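PDB 4MLO: TCP pilus virulence regulatory protein from Vibrio cholerae, which activates transcription of virulence genes as an AraC-family DNA-binding regulator, with a bound fatty acid that probably tunes this activity. Local coordinates for residues F33-G38 with I79-I84; D88-S93 with F143-F148; N106-N111 with K158-F163. All coordinates share one frame; numbering follows the deposited sequence.

Contact 1 (F33-G38 with I79-I84). With PAM (palmitoleic acid), chain E.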
loop_
_atom_site.group_PDB
_atom_site.type_symbol
_atom_site.label_atom_id
_atom_site.label_comp_id
_atom_site.label_asym_id
_atom_site.label_seq_id
_atom_site.Cartn_x
_atom_site.Cartn_y
_atom_site.Cartn_z
ATOM N N PHE A 33 -1.579 7.834 3.137
ATOM C CA PHE A 33 -2.006 7.960 4.526
ATOM C C PHE A 33 -1.426 9.218 5.153
ATOM O O PHE A 33 -0.470 9.812 4.654
ATOM C CB PHE A 33 -1.663 6.709 5.367
ATOM C CG PHE A 33 -0.204 6.516 5.676
ATOM C CD1 PHE A 33 0.570 5.658 4.905
ATOM C CD2 PHE A 33 0.387 7.132 6.780
ATOM C CE1 PHE A 33 1.905 5.437 5.207
ATOM C CE2 PHE A 33 1.730 6.912 7.093
ATOM C CZ PHE A 33 2.488 6.066 6.304
ATOM N N TRP A 34 -2.072 9.646 6.239
ATOM C CA TRP A 34 -1.659 10.832 6.981
ATOM C C TRP A 34 -2.340 10.821 8.338
ATOM O O TRP A 34 -3.378 10.182 8.530
ATOM C CB TRP A 34 -1.998 12.124 6.231
ATOM C CG TRP A 34 -3.457 12.352 6.085
ATOM C CD1 TRP A 34 -4.245 13.120 6.889
ATOM C CD2 TRP A 34 -4.323 11.809 5.077
ATOM N NE1 TRP A 34 -5.549 13.071 6.454
ATOM C CE2 TRP A 34 -5.619 12.287 5.338
ATOM C CE3 TRP A 34 -4.129 10.952 3.987
ATOM C CZ2 TRP A 34 -6.714 11.952 4.546
ATOM C CZ3 TRP A 34 -5.220 10.622 3.201
ATOM C CH2 TRP A 34 -6.499 11.117 3.495
ATOM N N ILE A 35 -1.744 11.552 9.275
ATOM C CA ILE A 35 -2.269 11.683 10.630
ATOM C C ILE A 35 -3.153 12.924 10.699
ATOM O O ILE A 35 -2.996 13.867 9.913
ATOM C CB ILE A 35 -1.106 11.735 11.649
ATOM C CG1 ILE A 35 -0.265 13.008 11.475
ATOM C CG2 ILE A 35 -0.232 10.474 11.526
ATOM C CD1 ILE A 35 0.870 13.152 12.486
ATOM N N ASP A 36 -4.111 12.933 11.638
ATOM C CA ASP A 36 -5.096 14.010 11.679
ATOM C C ASP A 36 -4.712 15.135 12.628
ATOM O O ASP A 36 -5.391 16.168 12.653
ATOM C CB ASP A 36 -6.468 13.465 12.080
ATOM C CG ASP A 36 -6.535 13.070 13.542
ATOM O OD1 ASP A 36 -5.474 12.858 14.175
ATOM O OD2 ASP A 36 -7.659 12.948 14.055
ATOM N N SER A 37 -3.645 14.963 13.396
ATOM C CA SER A 37 -3.291 15.912 14.441
ATOM C C SER A 37 -1.947 15.499 15.009
ATOM O O SER A 37 -1.500 14.356 14.847
ATOM C CB SER A 37 -4.345 15.959 15.550
ATOM O OG SER A 37 -4.466 14.697 16.177
ATOM N N GLY A 38 -1.312 16.443 15.669
ATOM C CA GLY A 38 -0.077 16.168 16.332
ATOM C C GLY A 38 1.049 15.899 15.350
ATOM O O GLY A 38 1.025 16.302 14.183
ATOM N N ILE A 79 -3.975 9.989 18.182
ATOM C CA ILE A 79 -3.895 10.420 16.790
ATOM C C ILE A 79 -4.716 9.435 15.979
ATOM O O ILE A 79 -4.714 8.234 16.275
ATOM C CB ILE A 79 -2.438 10.429 16.284
ATOM C CG1 ILE A 79 -1.651 11.580 16.916
ATOM C CG2 ILE A 79 -2.388 10.519 14.761
ATOM C CD1 ILE A 79 -0.157 11.495 16.618
ATOM N N ASN A 80 -5.412 9.937 14.968
ATOM C CA ASN A 80 -6.077 9.093 13.987
ATOM C C ASN A 80 -5.258 9.078 12.712
ATOM O O ASN A 80 -4.933 10.144 12.161
ATOM C CB ASN A 80 -7.494 9.581 13.695
ATOM C CG ASN A 80 -8.404 9.443 14.900
ATOM O OD1 ASN A 80 -8.326 8.459 15.629
ATOM N ND2 ASN A 80 -9.244 10.441 15.128
ATOM N N VAL A 81 -4.965 7.875 12.216
ATOM C CA VAL A 81 -4.261 7.710 10.944
ATOM C C VAL A 81 -5.276 7.307 9.885
ATOM O O VAL A 81 -5.883 6.233 9.962
ATOM C CB VAL A 81 -3.137 6.667 11.041
ATOM C CG1 VAL A 81 -2.272 6.693 9.787
ATOM C CG2 VAL A 81 -2.286 6.923 12.268
ATOM N N SER A 82 -5.433 8.162 8.872
ATOM C CA SER A 82 -6.333 7.884 7.773
ATOM C C SER A 82 -5.549 7.233 6.651
ATOM O O SER A 82 -4.436 7.662 6.334
ATOM C CB SER A 82 -6.990 9.172 7.273
ATOM O OG SER A 82 -7.743 9.792 8.293
ATOM N N VAL A 83 -6.156 6.216 6.035
ATOM C CA VAL A 83 -5.527 5.435 4.969
ATOM C C VAL A 83 -6.515 5.325 3.816
ATOM O O VAL A 83 -7.593 4.743 3.978
ATOM C CB VAL A 83 -5.138 4.033 5.458
ATOM C CG1 VAL A 83 -4.417 3.230 4.334
ATOM C CG2 VAL A 83 -4.282 4.126 6.678
ATOM N N ILE A 84 -6.126 5.821 2.645
ATOM C CA ILE A 84 -6.896 5.650 1.415
ATOM C C ILE A 84 -6.207 4.567 0.604
ATOM O O ILE A 84 -5.009 4.673 0.337
ATOM C CB ILE A 84 -6.971 6.953 0.601
ATOM C CG1 ILE A 84 -7.701 8.049 1.374
ATOM C CG2 ILE A 84 -7.678 6.731 -0.755
ATOM C CD1 ILE A 84 -7.623 9.416 0.679
HETATM C C1 PAM E . -4.159 -1.288 5.565
HETATM O O1 PAM E . -5.110 -0.546 5.933
HETATM O O2 PAM E . -4.045 -1.660 4.373
HETATM C C2 PAM E . -3.141 -1.770 6.560
HETATM C C3 PAM E . -1.714 -1.348 6.175
HETATM C C4 PAM E . -1.628 0.175 6.114
HETATM C C5 PAM E . -0.219 0.672 5.808
HETATM C C6 PAM E . -0.204 2.186 5.599
HETATM C C7 PAM E . -0.629 2.965 6.843
HETATM C C8 PAM E . 0.409 2.846 7.946
HETATM C C9 PAM E . -0.022 3.552 9.227
HETATM C C10 PAM E . -0.940 3.068 10.072
HETATM C C11 PAM E . -1.687 1.770 9.814
HETATM C C12 PAM E . -2.064 1.026 11.095
HETATM C C13 PAM E . -2.468 -0.399 10.711
HETATM C C14 PAM E . -2.437 -1.406 11.843
HETATM C C15 PAM E . -1.061 -1.509 12.487
HETATM C C16 PAM E . -0.842 -2.849 13.143
HETATM O O HOH W 1 -6.022 11.313 9.295
#
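Phe33, Trp34 and Ile35 pair with Val83, Ser82 and Val81 as neighbouring antiparallel strands in the five-stranded sheet of the cupin-like domain, one wall of the palmitoleic acid pocket. Trp34 and Ser82 form the hydrogen-bonded pair, Trp34 N to Ser82 O at 3.1 Å and Ser82 N to Trp34 O at 2.9 Å, between two non-hydrogen-bonded pairs, Phe33 with Val83 and Ile35 with Val81. Strand 57-61 continues the sheet beyond Phe33, and strand 7-14 beyond Val81 and Val83.

The two faces of the sheet do different work. On the lipid side, the Phe33 ring lies with one face under the acyl chain, its CD1 3.5 Å from C7 of the fatty acid. The first torsion of Phe33 sets CG between its backbone N and carbonyl carbon (chi1 71°), on this face of the sheet. CD2 of the ring packs beside Val81 CG1. Val83 CG2 touches both Phe33 CB and C7 of the lipid. Ile35 extends this apolar face to Ile79, CB against CG2 at 3.6 Å.

On the other face, the Trp34 indole covers Ser82: CB of Ser82 makes a CH-pi contact over the six-membered ring, 4.1 Å from its centroid. Ile84 CD1 meets the same ring at its edge, 3.5 Å from Trp34 CH2, while Leu127 and Val131 of helix 121-131 pack on the indole. A water donates to Trp34 O and Asn80 O.

Where the strand ends, Asp36 N still bonds to Asn80 O, and the Asp36 side chain answers in return. Its OD1 is gripped from opposite faces of the carboxylate plane, by Asn80 N at 3.0 Å and by Ser37 OG at 2.9 Å.

Contact 2 (D88-S93 with F143-F148)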
loop_
_atom_site.group_PDB
_atom_site.type_symbol
_atom_site.label_atom_id
_atom_site.label_comp_id
_atom_site.label_asym_id
_atom_site.label_seq_id
_atom_site.Cartn_x
_atom_site.Cartn_y
_atom_site.Cartn_z
ATOM N N ASP A 88 -7.781 -0.289 -8.497
ATOM C CA ASP A 88 -7.162 -0.387 -9.809
ATOM C C ASP A 88 -8.045 0.271 -10.861
ATOM O O ASP A 88 -7.547 0.920 -11.789
ATOM C CB ASP A 88 -6.912 -1.853 -10.167
ATOM C CG ASP A 88 -5.817 -2.501 -9.321
ATOM O OD1 ASP A 88 -4.890 -1.777 -8.887
ATOM O OD2 ASP A 88 -5.867 -3.744 -9.105
ATOM N N SER A 89 -9.360 0.130 -10.728
ATOM C CA SER A 89 -10.246 0.720 -11.734
ATOM C C SER A 89 -10.137 2.250 -11.754
ATOM O O SER A 89 -10.153 2.864 -12.825
ATOM C CB SER A 89 -11.690 0.254 -11.510
ATOM O OG SER A 89 -12.239 0.723 -10.288
ATOM N N PHE A 90 -9.981 2.884 -10.590
ATOM C CA PHE A 90 -9.792 4.329 -10.582
ATOM C C PHE A 90 -8.452 4.703 -11.204
ATOM O O PHE A 90 -8.378 5.637 -12.013
ATOM C CB PHE A 90 -9.899 4.905 -9.164
ATOM C CG PHE A 90 -9.686 6.406 -9.119
ATOM C CD1 PHE A 90 -8.433 6.940 -8.867
ATOM C CD2 PHE A 90 -10.737 7.288 -9.391
ATOM C CE1 PHE A 90 -8.225 8.324 -8.854
ATOM C CE2 PHE A 90 -10.539 8.659 -9.386
ATOM C CZ PHE A 90 -9.277 9.186 -9.119
ATOM N N ILE A 91 -7.386 3.962 -10.870
ATOM C CA ILE A 91 -6.077 4.234 -11.464
ATOM C C ILE A 91 -6.152 4.108 -12.980
ATOM O O ILE A 91 -5.631 4.955 -13.712
ATOM C CB ILE A 91 -5.014 3.294 -10.856
ATOM C CG1 ILE A 91 -4.884 3.533 -9.349
ATOM C CG2 ILE A 91 -3.688 3.466 -11.528
ATOM C CD1 ILE A 91 -4.398 4.941 -8.933
ATOM N N ARG A 92 -6.811 3.059 -13.477
ATOM C CA ARG A 92 -6.918 2.892 -14.925
ATOM C C ARG A 92 -7.625 4.082 -15.562
ATOM O O ARG A 92 -7.273 4.495 -16.673
ATOM C CB ARG A 92 -7.637 1.579 -15.253
ATOM N N SER A 93 -8.596 4.678 -14.867
ATOM C CA SER A 93 -9.301 5.830 -15.416
ATOM C C SER A 93 -8.426 7.077 -15.482
ATOM O O SER A 93 -8.814 8.058 -16.130
ATOM C CB SER A 93 -10.564 6.108 -14.594
ATOM O OG SER A 93 -10.295 6.939 -13.472
ATOM N N PHE A 143 -13.811 15.737 -11.397
ATOM C CA PHE A 143 -13.031 16.402 -10.362
ATOM C C PHE A 143 -11.998 15.452 -9.771
ATOM O O PHE A 143 -10.840 15.835 -9.554
ATOM C CB PHE A 143 -13.951 16.926 -9.264
ATOM C CG PHE A 143 -13.228 17.574 -8.119
ATOM C CD1 PHE A 143 -12.584 16.814 -7.168
ATOM C CD2 PHE A 143 -13.217 18.951 -7.986
ATOM C CE1 PHE A 143 -11.920 17.419 -6.098
ATOM C CE2 PHE A 143 -12.559 19.560 -6.943
ATOM C CZ PHE A 143 -11.903 18.786 -5.989
ATOM N N LEU A 144 -12.404 14.220 -9.481
ATOM C CA LEU A 144 -11.503 13.298 -8.788
ATOM C C LEU A 144 -10.373 12.868 -9.693
ATOM O O LEU A 144 -9.218 12.785 -9.255
ATOM C CB LEU A 144 -12.273 12.085 -8.275
ATOM C CG LEU A 144 -13.296 12.411 -7.189
ATOM C CD1 LEU A 144 -14.263 11.263 -7.028
ATOM C CD2 LEU A 144 -12.593 12.711 -5.873
ATOM N N LYS A 145 -10.673 12.611 -10.973
ATOM C CA LYS A 145 -9.605 12.222 -11.890
ATOM C C LYS A 145 -8.600 13.356 -12.071
ATOM O O LYS A 145 -7.379 13.124 -12.073
ATOM C CB LYS A 145 -10.195 11.790 -13.233
ATOM C CG LYS A 145 -10.940 10.451 -13.164
ATOM C CD LYS A 145 -11.475 9.984 -14.521
ATOM C CE LYS A 145 -12.632 10.850 -14.977
ATOM N NZ LYS A 145 -13.273 10.309 -16.193
ATOM N N VAL A 146 -9.089 14.597 -12.197
ATOM C CA VAL A 146 -8.187 15.733 -12.364
ATOM C C VAL A 146 -7.385 15.959 -11.093
ATOM O O VAL A 146 -6.171 16.211 -11.145
ATOM C CB VAL A 146 -8.982 16.995 -12.764
ATOM C CG1 VAL A 146 -8.085 18.228 -12.767
ATOM C CG2 VAL A 146 -9.603 16.801 -14.142
ATOM N N PHE A 147 -8.043 15.885 -9.933
ATOM C CA PHE A 147 -7.342 16.104 -8.665
ATOM C C PHE A 147 -6.212 15.092 -8.471
ATOM O O PHE A 147 -5.058 15.468 -8.205
ATOM C CB PHE A 147 -8.322 16.026 -7.500
ATOM C CG PHE A 147 -7.668 16.213 -6.162
ATOM C CD1 PHE A 147 -7.498 17.477 -5.643
ATOM C CD2 PHE A 147 -7.182 15.137 -5.450
ATOM C CE1 PHE A 147 -6.884 17.662 -4.425
ATOM C CE2 PHE A 147 -6.566 15.322 -4.239
ATOM C CZ PHE A 147 -6.419 16.596 -3.733
ATOM N N PHE A 148 -6.518 13.800 -8.632
ATOM C CA PHE A 148 -5.539 12.756 -8.342
ATOM C C PHE A 148 -4.467 12.632 -9.423
ATOM O O PHE A 148 -3.306 12.366 -9.096
ATOM C CB PHE A 148 -6.248 11.431 -8.112
ATOM C CG PHE A 148 -6.774 11.284 -6.721
ATOM C CD1 PHE A 148 -5.935 10.861 -5.701
ATOM C CD2 PHE A 148 -8.087 11.610 -6.421
ATOM C CE1 PHE A 148 -6.417 10.721 -4.389
ATOM C CE2 PHE A 148 -8.576 11.482 -5.109
ATOM C CZ PHE A 148 -7.744 11.041 -4.101
#
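Phe90 of helix 88-93 reaches across to Leu144, Lys145 and Phe148 of helix 141-159, a helix-helix contact carried mainly by one aromatic side chain. The axes of the two short segments pass 10.5 Å apart at 78°, a wide separation that the long side chains span.

The aromatic interaction comes first. Phe90 turns its edge toward the face of Phe148 in an offset edge-to-face pair, with centroids 5.5 Å apart and planes at 81°. CG of Phe90 is anti to its backbone N (chi1 179°), and beyond it CZ of the ring comes to 3.8 Å from Phe148 CD2. Phe7, from the first strand of the domain, meets both rings and thus enlarges the cluster, and Leu127 of helix 121-131 packs on Phe148.

Apolar packing continues around the rim of the Phe90 ring. CE1 rests against Phe148 CB at 3.8 Å, and CE2 against Leu144 CB at 4.0 Å.

The polar atoms here meet carbon across the contact. The carbonyl O of Leu144 lies at the edge of the Phe90 ring, near its plane and 3.6 Å from Phe90 CZ, although this oxygen already accepts the helical bond from Phe148 N. Ser93 OG donates back to Phe90 O within its own helix, at 2.7 Å and on a lone pair of that carbonyl. With its proton used there, the hydroxyl oxygen meets the aliphatic part of Lys145, 3.4 Å from CD.

No hydrogen bond or salt bridge crosses between 88-93 and 143-148. The attachment probably rests largely on dispersion, with a ring edge set against a ring face; the serine proton is used within its own helix.

Contact 3 (N106-N111 with K158-F163)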
loop_
_atom_site.group_PDB
_atom_site.type_symbol
_atom_site.label_atom_id
_atom_site.label_comp_id
_atom_site.label_asym_id
_atom_site.label_seq_id
_atom_site.Cartn_x
_atom_site.Cartn_y
_atom_site.Cartn_z
ATOM N N ASN A 106 8.876 9.297 -18.938
ATOM C CA ASN A 106 9.948 8.383 -19.315
ATOM C C ASN A 106 11.310 8.856 -18.839
ATOM O O ASN A 106 12.241 8.049 -18.769
ATOM C CB ASN A 106 9.979 8.187 -20.830
ATOM C CG ASN A 106 8.917 7.229 -21.305
ATOM O OD1 ASN A 106 8.413 6.409 -20.529
ATOM N ND2 ASN A 106 8.564 7.322 -22.587
ATOM N N LEU A 107 11.452 10.133 -18.494
ATOM C CA LEU A 107 12.698 10.622 -17.919
ATOM C C LEU A 107 12.834 10.318 -16.424
ATOM O O LEU A 107 13.940 10.390 -15.885
ATOM C CB LEU A 107 12.809 12.132 -18.155
ATOM C CG LEU A 107 12.996 12.528 -19.628
ATOM C CD1 LEU A 107 12.903 14.038 -19.847
ATOM C CD2 LEU A 107 14.329 12.032 -20.133
ATOM N N TYR A 108 11.743 9.985 -15.748
ATOM C CA TYR A 108 11.758 9.763 -14.307
ATOM C C TYR A 108 12.319 8.379 -13.947
ATOM O O TYR A 108 12.175 7.407 -14.698
ATOM C CB TYR A 108 10.336 9.882 -13.756
ATOM C CG TYR A 108 9.685 11.253 -13.826
ATOM C CD1 TYR A 108 10.446 12.416 -13.972
ATOM C CD2 TYR A 108 8.298 11.384 -13.737
ATOM C CE1 TYR A 108 9.855 13.670 -14.007
ATOM C CE2 TYR A 108 7.695 12.647 -13.770
ATOM C CZ TYR A 108 8.482 13.784 -13.909
ATOM O OH TYR A 108 7.896 15.036 -13.945
ATOM N N SER A 109 12.931 8.290 -12.762
ATOM C CA SER A 109 13.411 7.018 -12.231
ATOM C C SER A 109 12.256 6.221 -11.596
ATOM O O SER A 109 11.147 6.721 -11.415
ATOM C CB SER A 109 14.526 7.258 -11.221
ATOM O OG SER A 109 14.001 7.664 -9.971
ATOM N N GLU A 110 12.520 4.958 -11.249
ATOM C CA GLU A 110 11.460 4.051 -10.805
ATOM C C GLU A 110 11.805 3.356 -9.493
ATOM O O GLU A 110 11.310 2.260 -9.225
ATOM C CB GLU A 110 11.167 3.001 -11.872
ATOM C CG GLU A 110 10.843 3.564 -13.236
ATOM C CD GLU A 110 10.280 2.503 -14.168
ATOM O OE1 GLU A 110 10.969 2.140 -15.149
ATOM O OE2 GLU A 110 9.146 2.039 -13.908
ATOM N N ASN A 111 12.633 3.974 -8.657
ATOM C CA ASN A 111 13.140 3.295 -7.470
ATOM C C ASN A 111 12.338 3.582 -6.208
ATOM O O ASN A 111 12.144 2.672 -5.394
ATOM C CB ASN A 111 14.605 3.675 -7.244
ATOM C CG ASN A 111 15.484 3.302 -8.422
ATOM O OD1 ASN A 111 15.263 2.274 -9.079
ATOM N ND2 ASN A 111 16.479 4.142 -8.710
ATOM N N LYS A 158 8.406 16.167 -8.087
ATOM C CA LYS A 158 9.256 16.480 -6.938
ATOM C C LYS A 158 10.391 15.474 -6.791
ATOM O O LYS A 158 11.531 15.856 -6.505
ATOM C CB LYS A 158 8.414 16.527 -5.659
ATOM C CG LYS A 158 9.216 16.485 -4.359
ATOM C CD LYS A 158 8.298 16.367 -3.149
ATOM C CE LYS A 158 9.107 16.287 -1.865
ATOM N NZ LYS A 158 8.214 16.216 -0.698
ATOM N N TYR A 159 10.105 14.188 -6.991
ATOM C CA TYR A 159 11.086 13.129 -6.826
ATOM C C TYR A 159 11.715 12.690 -8.143
ATOM O O TYR A 159 12.587 11.816 -8.127
ATOM C CB TYR A 159 10.449 11.912 -6.134
ATOM C CG TYR A 159 10.145 12.145 -4.674
ATOM C CD1 TYR A 159 11.092 11.884 -3.691
ATOM C CD2 TYR A 159 8.906 12.619 -4.282
ATOM C CE1 TYR A 159 10.795 12.085 -2.364
ATOM C CE2 TYR A 159 8.606 12.838 -2.956
ATOM C CZ TYR A 159 9.547 12.569 -2.007
ATOM O OH TYR A 159 9.229 12.785 -0.693
ATOM N N ASN A 160 11.303 13.272 -9.273
ATOM C CA ASN A 160 11.731 12.790 -10.586
ATOM C C ASN A 160 11.592 11.270 -10.656
ATOM O O ASN A 160 12.491 10.561 -11.121
ATOM C CB ASN A 160 13.172 13.223 -10.871
ATOM C CG ASN A 160 13.496 13.245 -12.341
ATOM O OD1 ASN A 160 14.203 12.367 -12.854
ATOM N ND2 ASN A 160 12.995 14.263 -13.035
ATOM N N SER A 161 10.465 10.763 -10.137
ATOM C CA SER A 161 10.245 9.332 -9.924
ATOM C C SER A 161 8.827 8.929 -10.306
ATOM O O SER A 161 7.867 9.654 -10.035
ATOM C CB SER A 161 10.450 8.940 -8.450
ATOM O OG SER A 161 11.806 9.078 -8.071
ATOM N N ILE A 162 8.705 7.728 -10.861
ATOM C CA ILE A 162 7.405 7.172 -11.227
ATOM C C ILE A 162 6.686 6.727 -9.962
ATOM O O ILE A 162 7.256 6.010 -9.129
ATOM C CB ILE A 162 7.582 5.992 -12.198
ATOM C CG1 ILE A 162 8.135 6.460 -13.548
ATOM C CG2 ILE A 162 6.254 5.243 -12.402
ATOM C CD1 ILE A 162 7.218 7.375 -14.325
ATOM N N PHE A 163 5.432 7.151 -9.815
ATOM C CA PHE A 163 4.539 6.596 -8.809
ATOM C C PHE A 163 3.557 5.622 -9.453
ATOM O O PHE A 163 3.503 4.458 -9.056
ATOM C CB PHE A 163 3.786 7.710 -8.066
ATOM C CG PHE A 163 2.916 7.199 -6.940
ATOM C CD1 PHE A 163 1.540 7.386 -6.968
ATOM C CD2 PHE A 163 3.478 6.499 -5.873
ATOM C CE1 PHE A 163 0.738 6.907 -5.967
ATOM C CE2 PHE A 163 2.661 6.002 -4.845
ATOM C CZ PHE A 163 1.301 6.226 -4.899
#
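Tyr108 has CG anti to its own carbonyl carbon (chi1 -66°) and Asn160 has CG anti to its backbone N (chi1 -158°), torsions that set the two CG atoms on facing sides of the contact, where helix 141-159 ends in a Schellman motif. Asn160 is the C-prime residue of that motif, with positive phi. The turn is closed by backbone bonds from Ser161 N to Glu156 O and from Asn160 N to Lys157 O, and it sends the chain along the loop that follows helix 102-106.

Beyond CG, the Asn160 amide sits at the edge of the tyrosine ring, near its plane, with ND2 3.3 Å from Tyr108 CD1. Ring and amide planes are 73° apart. Ile162 CD1 also lies near the ring plane and packs against Tyr108 CB at 4.0 Å, the two side chains crossing at about a right angle. Glu110 runs beside Ile162, pointing the same way, its CG 4.0 Å from Ile162 CG1. Glu156 and Lys157 of the helix touch the tyrosine as well.

The backbones are joined by a single bridge between Ser109 and Ser161, an isolated pairing outside the sheets of the domain. Ser109 N donates to Asn160 O at 2.8 Å, while Ser109 O receives Ile162 N, so one residue of the loop both gives and takes. The same carbonyl oxygen is approached by Ser161 CA in a CA-H...O contact.

Ser161 is tied back to its helix, OG donating to Tyr159 O from above the carbonyl plane at 2.8 Å; that hydroxyl oxygen lies 3.2 Å from Ser109 OG.

How the contacts relate
The three contacts show one domain held together by different means: strand pairing in contact 1, aromatic packing in contact 2 and a backbone bridge in contact 3. Strand 79-86 is followed by helix 88-93, so contacts 1 and 2 adjoin in sequence although their centres are 22 Å apart. Contacts 2 and 3 share helix 141-159, one near its start and the other at its end, with centres 19 Å apart; their segments alternate along the chain. Of the three, only contact 1 lines the fatty-acid pocket, touching the lipid through apolar side chains; Tyr12, Lys31 and Lys230 hydrogen-bond it. Contact 3 lies farther away, its centre 26 Å from that of contact 1.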